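PDB 2O2G: dienelactone hydrolase from Anabaena variabilis, which probably acts as a hydrolase of the dienelactone hydrolase family, in the alpha/beta-hydrolase superfamily. Local coordinates for residues A131-P136 and P153-H158; G100-L105 and E137-V142; R85-R88 and G92-A95; T163-G168 and E179-Q184. All coordinates share one frame; numbering follows the deposited sequence.

Contact 1: residues A131-P136 and P153-H158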
loop_
_atom_site.group_PDB
_atom_site.type_symbol
_atom_site.label_atom_id
_atom_site.label_comp_id
_atom_site.label_asym_id
_atom_site.label_seq_id
_atom_site.Cartn_x
_atom_site.Cartn_y
_atom_site.Cartn_z
ATOM N N ALA A 131 -10.134 -0.498 -0.873
ATOM C CA ALA A 131 -9.946 -1.712 -1.650
ATOM C C ALA A 131 -10.035 -3.002 -0.792
ATOM O O ALA A 131 -10.644 -3.988 -1.206
ATOM C CB ALA A 131 -8.591 -1.658 -2.380
ATOM N N ALA A 132 -9.426 -2.976 0.393
ATOM C CA ALA A 132 -9.420 -4.114 1.305
ATOM C C ALA A 132 -10.839 -4.527 1.702
ATOM O O ALA A 132 -11.142 -5.717 1.790
ATOM C CB ALA A 132 -8.565 -3.784 2.540
ATOM N N ALA A 133 -11.703 -3.541 1.926
ATOM C CA ALA A 133 -13.109 -3.778 2.254
ATOM C C ALA A 133 -13.859 -4.446 1.098
ATOM O O ALA A 133 -14.847 -5.136 1.348
ATOM C CB ALA A 133 -13.764 -2.511 2.627
ATOM N N GLU A 134 -13.397 -4.226 -0.142
ATOM C CA GLU A 134 -13.940 -4.873 -1.358
ATOM C C GLU A 134 -13.407 -6.298 -1.630
ATOM O O GLU A 134 -13.994 -7.007 -2.452
ATOM C CB GLU A 134 -13.642 -4.060 -2.628
ATOM C CG GLU A 134 -14.190 -2.682 -2.649
ATOM C CD GLU A 134 -15.668 -2.668 -2.528
ATOM O OE1 GLU A 134 -16.326 -3.431 -3.280
ATOM O OE2 GLU A 134 -16.169 -1.901 -1.678
ATOM N N ARG A 135 -12.308 -6.699 -0.999
ATOM C CA ARG A 135 -11.752 -8.047 -1.168
ATOM C C ARG A 135 -11.417 -8.676 0.188
ATOM O O ARG A 135 -10.232 -8.989 0.471
ATOM C CB ARG A 135 -10.499 -7.977 -2.073
ATOM C CG ARG A 135 -10.781 -7.589 -3.508
ATOM C CD ARG A 135 -11.363 -8.753 -4.280
ATOM N NE ARG A 135 -11.646 -8.421 -5.668
ATOM C CZ ARG A 135 -12.785 -7.893 -6.085
ATOM N NH1 ARG A 135 -13.723 -7.526 -5.221
ATOM N NH2 ARG A 135 -12.932 -7.605 -7.360
ATOM N N PRO A 136 -12.443 -8.907 1.035
ATOM C CA PRO A 136 -12.197 -9.390 2.406
ATOM C C PRO A 136 -11.547 -10.753 2.581
ATOM O O PRO A 136 -10.866 -10.991 3.596
ATOM C CB PRO A 136 -13.602 -9.390 3.024
ATOM C CG PRO A 136 -14.507 -9.588 1.852
ATOM C CD PRO A 136 -13.895 -8.747 0.781
ATOM N N PRO A 153 -14.701 6.598 5.669
ATOM C CA PRO A 153 -15.413 6.055 6.820
ATOM C C PRO A 153 -16.370 4.923 6.554
ATOM O O PRO A 153 -16.626 4.142 7.468
ATOM C CB PRO A 153 -16.183 7.272 7.351
ATOM C CG PRO A 153 -16.447 8.090 6.146
ATOM C CD PRO A 153 -15.184 7.963 5.346
ATOM N N SER A 154 -16.922 4.834 5.344
ATOM C CA SER A 154 -17.847 3.728 5.028
ATOM C C SER A 154 -17.093 2.412 4.897
ATOM O O SER A 154 -17.607 1.358 5.252
ATOM C CB SER A 154 -18.649 4.031 3.771
ATOM O OG SER A 154 -17.759 4.333 2.703
ATOM N N ALA A 155 -15.869 2.472 4.385
ATOM C CA ALA A 155 -15.049 1.275 4.261
ATOM C C ALA A 155 -14.491 0.776 5.566
ATOM O O ALA A 155 -14.337 -0.435 5.738
ATOM C CB ALA A 155 -13.876 1.531 3.312
ATOM N N LEU A 156 -14.155 1.689 6.481
ATOM C CA LEU A 156 -13.410 1.290 7.682
ATOM C C LEU A 156 -13.963 0.109 8.493
ATOM O O LEU A 156 -13.230 -0.872 8.702
ATOM C CB LEU A 156 -13.154 2.483 8.604
ATOM C CG LEU A 156 -12.151 3.530 8.114
ATOM C CD1 LEU A 156 -12.110 4.669 9.146
ATOM C CD2 LEU A 156 -10.770 2.934 7.846
ATOM N N PRO A 157 -15.233 0.175 8.915
ATOM C CA PRO A 157 -15.766 -0.975 9.679
ATOM C C PRO A 157 -15.942 -2.306 8.903
ATOM O O PRO A 157 -16.219 -3.338 9.539
ATOM C CB PRO A 157 -17.116 -0.463 10.200
ATOM C CG PRO A 157 -17.505 0.629 9.275
ATOM C CD PRO A 157 -16.234 1.255 8.781
ATOM N N HIS A 158 -15.767 -2.293 7.572
ATOM C CA HIS A 158 -15.882 -3.499 6.781
ATOM C C HIS A 158 -14.540 -4.137 6.510
ATOM O O HIS A 158 -14.489 -5.283 6.058
ATOM C CB HIS A 158 -16.616 -3.207 5.472
ATOM C CG HIS A 158 -18.054 -2.851 5.683
ATOM N ND1 HIS A 158 -18.528 -1.565 5.556
ATOM C CD2 HIS A 158 -19.099 -3.599 6.112
ATOM C CE1 HIS A 158 -19.823 -1.544 5.837
ATOM N NE2 HIS A 158 -20.194 -2.766 6.183
#
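The carbonyl oxygen of Ala155 accepts the backbone N-H of His158 (N to O 3.0 Å), and from the other segment the methyl of Ala133 comes up against this same oxygen, CB to O 3.8 Å. That one methyl makes the contact. It also lies 4.1 Å from CB of Ala155 and 4.1 Å from CB of His158, so it beds against one side of the short 3-10 turn. The His158 ring takes no part in this. With CG beside the backbone N (chi1 -67°) it swings off from Ala133, and its ND1 donates to Ser154 O at 3.1 Å. The oxygen sits at the ring edge, in plane, which fixes the rotation of the imidazole. Arg135 NH1 reaches back to Glu134 O at 2.8 Å, approaching from above the carbonyl plane, while its NE forms a salt bridge with Asp103. Behind the turn, Leu156 points away from Ala133 and packs on Ala181 of helix 172-184. In this alpha/beta-hydrolase fold the contact joins the C-terminal part of helix 123-134 to the loop between the parallel strands 139-145 and 163-168.

Contact 2: residues G100-L105 and E137-V142. With SO4 (sulfate ion), chain C.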
loop_
_atom_site.group_PDB
_atom_site.type_symbol
_atom_site.label_atom_id
_atom_site.label_comp_id
_atom_site.label_asym_id
_atom_site.label_seq_id
_atom_site.Cartn_x
_atom_site.Cartn_y
_atom_site.Cartn_z
ATOM N N GLY A 100 -8.283 -3.989 -8.921
ATOM C CA GLY A 100 -7.903 -4.566 -10.235
ATOM C C GLY A 100 -6.537 -5.246 -10.197
ATOM O O GLY A 100 -6.393 -6.390 -10.665
ATOM N N ALA A 101 -5.543 -4.572 -9.635
ATOM C CA ALA A 101 -4.211 -5.174 -9.445
ATOM C C ALA A 101 -4.212 -6.397 -8.528
ATOM O O ALA A 101 -3.419 -7.330 -8.719
ATOM C CB ALA A 101 -3.212 -4.141 -8.928
ATOM N N THR A 102 -5.075 -6.389 -7.519
ATOM C CA THR A 102 -5.227 -7.528 -6.585
ATOM C C THR A 102 -5.747 -8.752 -7.377
ATOM O O THR A 102 -5.179 -9.830 -7.332
ATOM C CB THR A 102 -6.170 -7.143 -5.391
ATOM O OG1 THR A 102 -5.658 -5.967 -4.718
ATOM C CG2 THR A 102 -6.258 -8.278 -4.372
ATOM N N ASP A 103 -6.798 -8.534 -8.149
ATOM C CA ASP A 103 -7.377 -9.590 -8.992
ATOM C C ASP A 103 -6.347 -10.144 -9.990
ATOM O O ASP A 103 -6.278 -11.368 -10.216
ATOM C CB ASP A 103 -8.616 -9.054 -9.717
ATOM C CG ASP A 103 -9.769 -8.738 -8.761
ATOM O OD1 ASP A 103 -9.710 -9.167 -7.583
ATOM O OD2 ASP A 103 -10.763 -8.093 -9.207
ATOM N N TRP A 104 -5.506 -9.266 -10.527
ATOM C CA TRP A 104 -4.453 -9.683 -11.467
ATOM C C TRP A 104 -3.479 -10.624 -10.763
ATOM O O TRP A 104 -3.169 -11.707 -11.296
ATOM C CB TRP A 104 -3.720 -8.481 -12.009
ATOM C CG TRP A 104 -2.680 -8.787 -13.041
ATOM C CD1 TRP A 104 -2.850 -8.900 -14.371
ATOM C CD2 TRP A 104 -1.282 -8.922 -12.791
ATOM N NE1 TRP A 104 -1.630 -9.136 -14.976
ATOM C CE2 TRP A 104 -0.654 -9.125 -14.018
ATOM C CE3 TRP A 104 -0.500 -8.830 -11.639
ATOM C CZ2 TRP A 104 0.722 -9.315 -14.126
ATOM C CZ3 TRP A 104 0.880 -9.005 -11.743
ATOM C CH2 TRP A 104 1.464 -9.250 -12.975
ATOM N N LEU A 105 -3.054 -10.245 -9.557
ATOM C CA LEU A 105 -2.198 -11.109 -8.731
ATOM C C LEU A 105 -2.888 -12.438 -8.418
ATOM O O LEU A 105 -2.257 -13.480 -8.417
ATOM C CB LEU A 105 -1.878 -10.417 -7.405
ATOM C CG LEU A 105 -0.915 -9.249 -7.486
ATOM C CD1 LEU A 105 -0.785 -8.552 -6.144
ATOM C CD2 LEU A 105 0.409 -9.769 -8.041
ATOM N N GLU A 137 -11.753 -11.660 1.638
ATOM C CA GLU A 137 -11.150 -12.977 1.774
ATOM C C GLU A 137 -9.753 -13.013 1.172
ATOM O O GLU A 137 -8.952 -13.860 1.546
ATOM C CB GLU A 137 -12.046 -14.056 1.161
ATOM N N THR A 138 -9.438 -12.064 0.298
ATOM C CA THR A 138 -8.175 -12.051 -0.434
ATOM C C THR A 138 -7.076 -11.233 0.233
ATOM O O THR A 138 -5.909 -11.627 0.201
ATOM C CB THR A 138 -8.426 -11.534 -1.876
ATOM O OG1 THR A 138 -9.417 -12.361 -2.490
ATOM C CG2 THR A 138 -7.156 -11.547 -2.763
ATOM N N VAL A 139 -7.421 -10.085 0.809
ATOM C CA VAL A 139 -6.417 -9.189 1.374
ATOM C C VAL A 139 -6.257 -9.536 2.841
ATOM O O VAL A 139 -7.226 -9.480 3.600
ATOM C CB VAL A 139 -6.809 -7.720 1.223
ATOM C CG1 VAL A 139 -5.662 -6.824 1.750
ATOM C CG2 VAL A 139 -7.168 -7.413 -0.243
ATOM N N GLN A 140 -5.042 -9.928 3.196
ATOM C CA GLN A 140 -4.698 -10.439 4.530
ATOM C C GLN A 140 -4.009 -9.480 5.485
ATOM O O GLN A 140 -3.803 -9.829 6.670
ATOM C CB GLN A 140 -3.837 -11.703 4.410
ATOM C CG GLN A 140 -4.548 -12.868 3.711
ATOM C CD GLN A 140 -3.942 -14.251 3.971
ATOM O OE1 GLN A 140 -4.416 -15.229 3.398
ATOM N NE2 GLN A 140 -2.913 -14.350 4.852
ATOM N N ALA A 141 -3.665 -8.286 5.009
ATOM C CA ALA A 141 -3.015 -7.276 5.843
ATOM C C ALA A 141 -2.920 -5.948 5.125
ATOM O O ALA A 141 -2.839 -5.881 3.900
ATOM C CB ALA A 141 -1.589 -7.736 6.300
ATOM N N VAL A 142 -2.952 -4.874 5.903
ATOM C CA VAL A 142 -2.820 -3.531 5.360
ATOM C C VAL A 142 -1.950 -2.699 6.305
ATOM O O VAL A 142 -2.086 -2.794 7.507
ATOM C CB VAL A 142 -4.193 -2.806 5.191
ATOM C CG1 VAL A 142 -3.996 -1.322 4.753
ATOM C CG2 VAL A 142 -5.093 -3.540 4.206
HETATM S S SO4 C . -12.840 -11.572 -1.776
HETATM O O1 SO4 C . -12.909 -12.791 -2.599
HETATM O O2 SO4 C . -13.511 -10.533 -2.525
HETATM O O3 SO4 C . -11.433 -11.318 -1.531
HETATM O O4 SO4 C . -13.545 -11.772 -0.505
#
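Thr102 and Thr138 share a rotamer, chi1 -56° in both, with each CG2 set anti to its own backbone nitrogen and each OG1 kept beside that nitrogen. The methyls thus meet across the contact, CG2 to CG2 at 3.8 Å, as the two side chains run past one another in opposite directions. Thr102 CG2 also reaches CG2 of Val139 at 4.3 Å. The hydroxyls face other company. Thr102 OG1 is hydrogen-bonded to Leu98 O one turn back in helix 91-107 and to Tyr118 OH on the neighbouring strand. Thr138 OG1 turns to a sulfate ion, probably picked up from the crystallisation liquor. Its 2.5 Å approach to sulfate O3 is very short and the exact length is doubtful. The sounder bond is from Glu137 N to sulfate O4, 2.8 Å and fairly straight at 156°; the bond of Thr138 N to O3 is weak. Each threonine therefore works two ways, a methyl closing the buried seam between helix and strand and a hydroxyl hydrogen-bonded to polar partners outside the methyl contact. The N-H groups of Glu137 and Thr138, with Thr138 OG1, hold the sulfate, consistent with a small site for an oxyanion.

Contact 3: residues R85-R88 and G92-A95; sequences RHLR and GLLA
Leu87 and Leu93 meet where the loop after helix 75-84 turns into helix 91-107, one of the helices flanking the central sheet of this alpha/beta-hydrolase fold. The contact is local, a loop folded back on the first turn of the helix it leads into.

The apolar part is a leucine pair. CD2 of Leu87 touches CD2 of Leu93 at 3.7 Å, the two side chains crossing at a slant. Leu93 has CG anti to its backbone nitrogen (chi1 -179°), which stretches it out from the helix toward the loop. On the loop itself, CG of Leu87 lies 3.5 Å above the plane of the His86 ring, displaced toward the rim, and CG of Arg85 sits over one face of the Arg88 guanidinium group, again near the rim.

The polar bonds lie on the loop. Asp81 uses both carboxylate oxygens: OD1 accepts the backbone N-H of Leu87, and OD2 forms a salt bridge with Arg88 NE. The side chain of Arg88 points away from the helix segment, and the main chain of the loop is what meets Leu94.

The third kind of contact is methyl against carbonyl. Leu94, buried and also packed on Leu72, Leu73 and Ala127, brings CD2 to 4.3 Å from Leu87 O. More closely, its CD1 lies 3.6 Å from Arg88 O, an oxygen that is also hydrogen-bonded to Ser44 OG.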
loop_
_atom_site.group_PDB
_atom_site.type_symbol
_atom_site.label_atom_id
_atom_site.label_comp_id
_atom_site.label_asym_id
_atom_site.label_seq_id
_atom_site.Cartn_x
_atom_site.Cartn_y
_atom_site.Cartn_z
ATOM N N ARG A 85 -4.707 17.516 -12.129
ATOM C CA ARG A 85 -4.866 16.889 -10.806
ATOM C C ARG A 85 -6.294 16.330 -10.628
ATOM O O ARG A 85 -6.751 16.197 -9.492
ATOM C CB ARG A 85 -4.574 17.841 -9.658
ATOM C CG ARG A 85 -3.261 18.497 -9.766
ATOM C CD ARG A 85 -2.961 19.268 -8.526
ATOM N NE ARG A 85 -1.644 19.866 -8.684
ATOM C CZ ARG A 85 -1.190 20.869 -7.958
ATOM N NH1 ARG A 85 -1.910 21.393 -6.974
ATOM N NH2 ARG A 85 0.006 21.348 -8.228
ATOM N N HIS A 86 -6.974 15.971 -11.726
ATOM C CA HIS A 86 -8.373 15.540 -11.621
ATOM C C HIS A 86 -8.526 14.056 -11.272
ATOM O O HIS A 86 -9.655 13.604 -11.038
ATOM C CB HIS A 86 -9.202 15.913 -12.866
ATOM C CG HIS A 86 -9.067 14.954 -13.999
ATOM N ND1 HIS A 86 -7.928 14.867 -14.765
ATOM C CD2 HIS A 86 -9.940 14.054 -14.513
ATOM C CE1 HIS A 86 -8.091 13.933 -15.686
ATOM N NE2 HIS A 86 -9.303 13.423 -15.554
ATOM N N LEU A 87 -7.421 13.315 -11.277
ATOM C CA LEU A 87 -7.412 11.879 -10.948
ATOM C C LEU A 87 -6.661 11.503 -9.694
ATOM O O LEU A 87 -7.048 10.554 -8.991
ATOM C CB LEU A 87 -6.792 11.065 -12.096
ATOM C CG LEU A 87 -7.492 11.190 -13.460
ATOM C CD1 LEU A 87 -6.675 10.459 -14.498
ATOM C CD2 LEU A 87 -8.913 10.613 -13.388
ATOM N N ARG A 88 -5.593 12.220 -9.387
ATOM C CA ARG A 88 -4.719 11.834 -8.265
ATOM C C ARG A 88 -5.372 11.828 -6.847
ATOM O O ARG A 88 -4.844 11.214 -5.945
ATOM C CB ARG A 88 -3.468 12.706 -8.208
ATOM C CG ARG A 88 -3.706 14.171 -7.897
ATOM C CD ARG A 88 -2.436 14.988 -7.811
ATOM N NE ARG A 88 -1.749 14.997 -9.101
ATOM C CZ ARG A 88 -0.547 15.522 -9.294
ATOM N NH1 ARG A 88 0.093 16.128 -8.300
ATOM N NH2 ARG A 88 0.016 15.475 -10.491
ATOM N N GLY A 92 -11.979 6.770 -5.072
ATOM C CA GLY A 92 -12.801 5.689 -5.617
ATOM C C GLY A 92 -12.080 5.010 -6.760
ATOM O O GLY A 92 -12.014 3.781 -6.838
ATOM N N LEU A 93 -11.549 5.832 -7.658
ATOM C CA LEU A 93 -10.798 5.340 -8.787
ATOM C C LEU A 93 -9.539 4.615 -8.312
ATOM O O LEU A 93 -9.282 3.512 -8.721
ATOM C CB LEU A 93 -10.379 6.499 -9.666
ATOM C CG LEU A 93 -9.591 6.129 -10.920
ATOM C CD1 LEU A 93 -10.438 5.362 -11.900
ATOM C CD2 LEU A 93 -9.098 7.400 -11.580
ATOM N N LEU A 94 -8.776 5.232 -7.424
ATOM C CA LEU A 94 -7.502 4.643 -7.005
ATOM C C LEU A 94 -7.772 3.302 -6.361
ATOM O O LEU A 94 -7.056 2.341 -6.600
ATOM C CB LEU A 94 -6.726 5.573 -6.066
ATOM C CG LEU A 94 -6.333 6.944 -6.637
ATOM C CD1 LEU A 94 -5.817 7.785 -5.475
ATOM C CD2 LEU A 94 -5.299 6.813 -7.773
ATOM N N ALA A 95 -8.834 3.210 -5.566
ATOM C CA ALA A 95 -9.153 1.930 -4.918
ATOM C C ALA A 95 -9.575 0.883 -5.930
ATOM O O ALA A 95 -9.262 -0.328 -5.777
ATOM C CB ALA A 95 -10.227 2.094 -3.869
#

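Contact 4: residues T163-G168 and E179-Q184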
loop_
_atom_site.group_PDB
_atom_site.type_symbol
_atom_site.label_atom_id
_atom_site.label_comp_id
_atom_site.label_asym_id
_atom_site.label_seq_id
_atom_site.Cartn_x
_atom_site.Cartn_y
_atom_site.Cartn_z
ATOM N N THR A 163 -4.864 -4.373 10.201
ATOM C CA THR A 163 -4.399 -3.060 9.760
ATOM C C THR A 163 -3.503 -2.322 10.773
ATOM O O THR A 163 -3.847 -2.143 11.930
ATOM C CB THR A 163 -5.645 -2.169 9.483
ATOM O OG1 THR A 163 -6.420 -2.758 8.432
ATOM C CG2 THR A 163 -5.273 -0.751 9.144
ATOM N N LEU A 164 -2.367 -1.863 10.268
ATOM C CA LEU A 164 -1.406 -1.119 11.017
ATOM C C LEU A 164 -1.336 0.287 10.437
ATOM O O LEU A 164 -0.947 0.496 9.272
ATOM C CB LEU A 164 -0.031 -1.780 10.884
ATOM C CG LEU A 164 1.161 -1.030 11.438
ATOM C CD1 LEU A 164 0.998 -0.743 12.920
ATOM C CD2 LEU A 164 2.420 -1.870 11.143
ATOM N N LEU A 165 -1.703 1.249 11.253
ATOM C CA LEU A 165 -1.626 2.655 10.896
ATOM C C LEU A 165 -0.293 3.232 11.469
ATOM O O LEU A 165 0.005 3.100 12.656
ATOM C CB LEU A 165 -2.851 3.373 11.456
ATOM C CG LEU A 165 -4.244 2.885 11.033
ATOM C CD1 LEU A 165 -5.333 3.738 11.656
ATOM C CD2 LEU A 165 -4.424 2.901 9.539
ATOM N N ILE A 166 0.526 3.817 10.613
ATOM C CA ILE A 166 1.783 4.383 11.040
ATOM C C ILE A 166 1.742 5.852 10.760
ATOM O O ILE A 166 1.461 6.251 9.611
ATOM C CB ILE A 166 3.017 3.788 10.261
ATOM C CG1 ILE A 166 3.137 2.269 10.413
ATOM C CG2 ILE A 166 4.323 4.418 10.791
ATOM C CD1 ILE A 166 4.176 1.600 9.430
ATOM N N VAL A 167 2.101 6.659 11.753
ATOM C CA VAL A 167 2.156 8.104 11.558
ATOM C C VAL A 167 3.411 8.705 12.168
ATOM O O VAL A 167 3.989 8.159 13.098
ATOM C CB VAL A 167 0.898 8.798 12.179
ATOM C CG1 VAL A 167 -0.364 8.176 11.632
ATOM C CG2 VAL A 167 0.866 8.626 13.689
ATOM N N GLY A 168 3.814 9.857 11.655
ATOM C CA GLY A 168 4.941 10.599 12.228
ATOM C C GLY A 168 4.471 11.476 13.371
ATOM O O GLY A 168 3.406 12.093 13.299
ATOM N N GLU A 179 -6.094 8.124 14.860
ATOM C CA GLU A 179 -6.692 7.699 16.130
ATOM C C GLU A 179 -8.198 7.523 15.946
ATOM O O GLU A 179 -8.762 6.542 16.403
ATOM C CB GLU A 179 -6.405 8.716 17.229
ATOM C CG GLU A 179 -4.912 8.808 17.661
ATOM C CD GLU A 179 -4.692 9.912 18.697
ATOM O OE1 GLU A 179 -5.556 10.808 18.775
ATOM O OE2 GLU A 179 -3.668 9.891 19.423
ATOM N N ASP A 180 -8.843 8.467 15.263
ATOM C CA ASP A 180 -10.269 8.368 14.963
ATOM C C ASP A 180 -10.562 7.135 14.105
ATOM O O ASP A 180 -11.469 6.370 14.404
ATOM C CB ASP A 180 -10.780 9.616 14.217
ATOM C CG ASP A 180 -10.881 10.873 15.110
ATOM O OD1 ASP A 180 -10.525 10.852 16.324
ATOM O OD2 ASP A 180 -11.340 11.903 14.563
ATOM N N ALA A 181 -9.785 6.934 13.047
ATOM C CA ALA A 181 -9.959 5.783 12.144
ATOM C C ALA A 181 -9.807 4.426 12.844
ATOM O O ALA A 181 -10.548 3.480 12.549
ATOM C CB ALA A 181 -8.959 5.871 10.989
ATOM N N LEU A 182 -8.854 4.354 13.778
ATOM C CA LEU A 182 -8.547 3.140 14.520
ATOM C C LEU A 182 -9.749 2.653 15.281
ATOM O O LEU A 182 -9.950 1.451 15.401
ATOM C CB LEU A 182 -7.384 3.342 15.502
ATOM C CG LEU A 182 -6.715 2.030 15.987
ATOM C CD1 LEU A 182 -5.835 1.425 14.894
ATOM C CD2 LEU A 182 -5.886 2.263 17.216
ATOM N N GLU A 183 -10.535 3.588 15.807
ATOM C CA GLU A 183 -11.760 3.252 16.520
ATOM C C GLU A 183 -12.852 2.699 15.603
ATOM O O GLU A 183 -13.706 1.928 16.057
ATOM C CB GLU A 183 -12.309 4.483 17.261
ATOM C CG GLU A 183 -11.396 5.027 18.359
ATOM C CD GLU A 183 -11.028 3.987 19.427
ATOM O OE1 GLU A 183 -11.870 3.729 20.318
ATOM O OE2 GLU A 183 -9.882 3.450 19.386
ATOM N N GLN A 184 -12.834 3.094 14.332
ATOM C CA GLN A 184 -13.828 2.646 13.376
ATOM C C GLN A 184 -13.496 1.238 12.850
ATOM O O GLN A 184 -14.399 0.511 12.407
ATOM C CB GLN A 184 -13.952 3.669 12.239
ATOM C CG GLN A 184 -14.229 5.116 12.709
ATOM C CD GLN A 184 -14.235 6.142 11.581
ATOM O OE1 GLN A 184 -15.022 6.046 10.627
ATOM N NE2 GLN A 184 -13.354 7.137 11.684
#
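Leu165 rises from strand 163-168 to meet Leu182 and Ala181 on helix 172-184, the first strand and the helix of a beta-alpha-beta unit that continues into strand 189-194. The two leucines do not meet head-on; they slide past each other in opposite directions. Leu165 points at the helix from the start and, with CG beside its backbone nitrogen (chi1 -58°), delivers CD1 between its partners. Leu182 leaves the helix obliquely to the strand, and it is its outer branch that bends in: CG anti to the backbone nitrogen (chi1 -162°) brings CD1 to 4.0 Å from CD1 of Leu165. Ala181 needs no such bend. Its methyl already faces the strand and lies 4.3 Å from the same CD1 of Leu165.

On the strand, alternation decides which residues take part. Leu165 is on the face under helix 172-184, with Leu191 of the next strand and Asn178 beside it. Leu164 and Ile166 point to the other face, where helix 206-221 covers them. The contact is buried and wholly apolar between side chains, consistent with a helix lying on its sheet. Within segment 179-184, Gln184 N bonds back to Ala181 O at 2.9 Å. The strand methyl reaches the helix backbone as well: CD1 of Leu165 stands 4.2 Å from the amide nitrogen of Leu182.

Along the chain contact 3 closes first; contacts 1 and 2 then interleave, and contact 4 follows. Contacts 2 and 3 both use helix 91-107, with centres about 19 Å apart. Contacts 1 and 2 lie closer, about 12 Å between centres, and meet where Ala132 packs on Val142. Contacts 1 and 3, about 17 Å between centres, touch through Ala131 and Ala95. Contacts 2 and 4 reach adjacent parallel strands of the same sheet, 139-145 and 163-168, and a probable backbone hydrogen bond ties Val142 to Leu164. Helices 91-107 and 123-134 thus touch directly, while loop 153-158 bridges helix 123-134 to helix 172-184, Pro157 packing on Gln184.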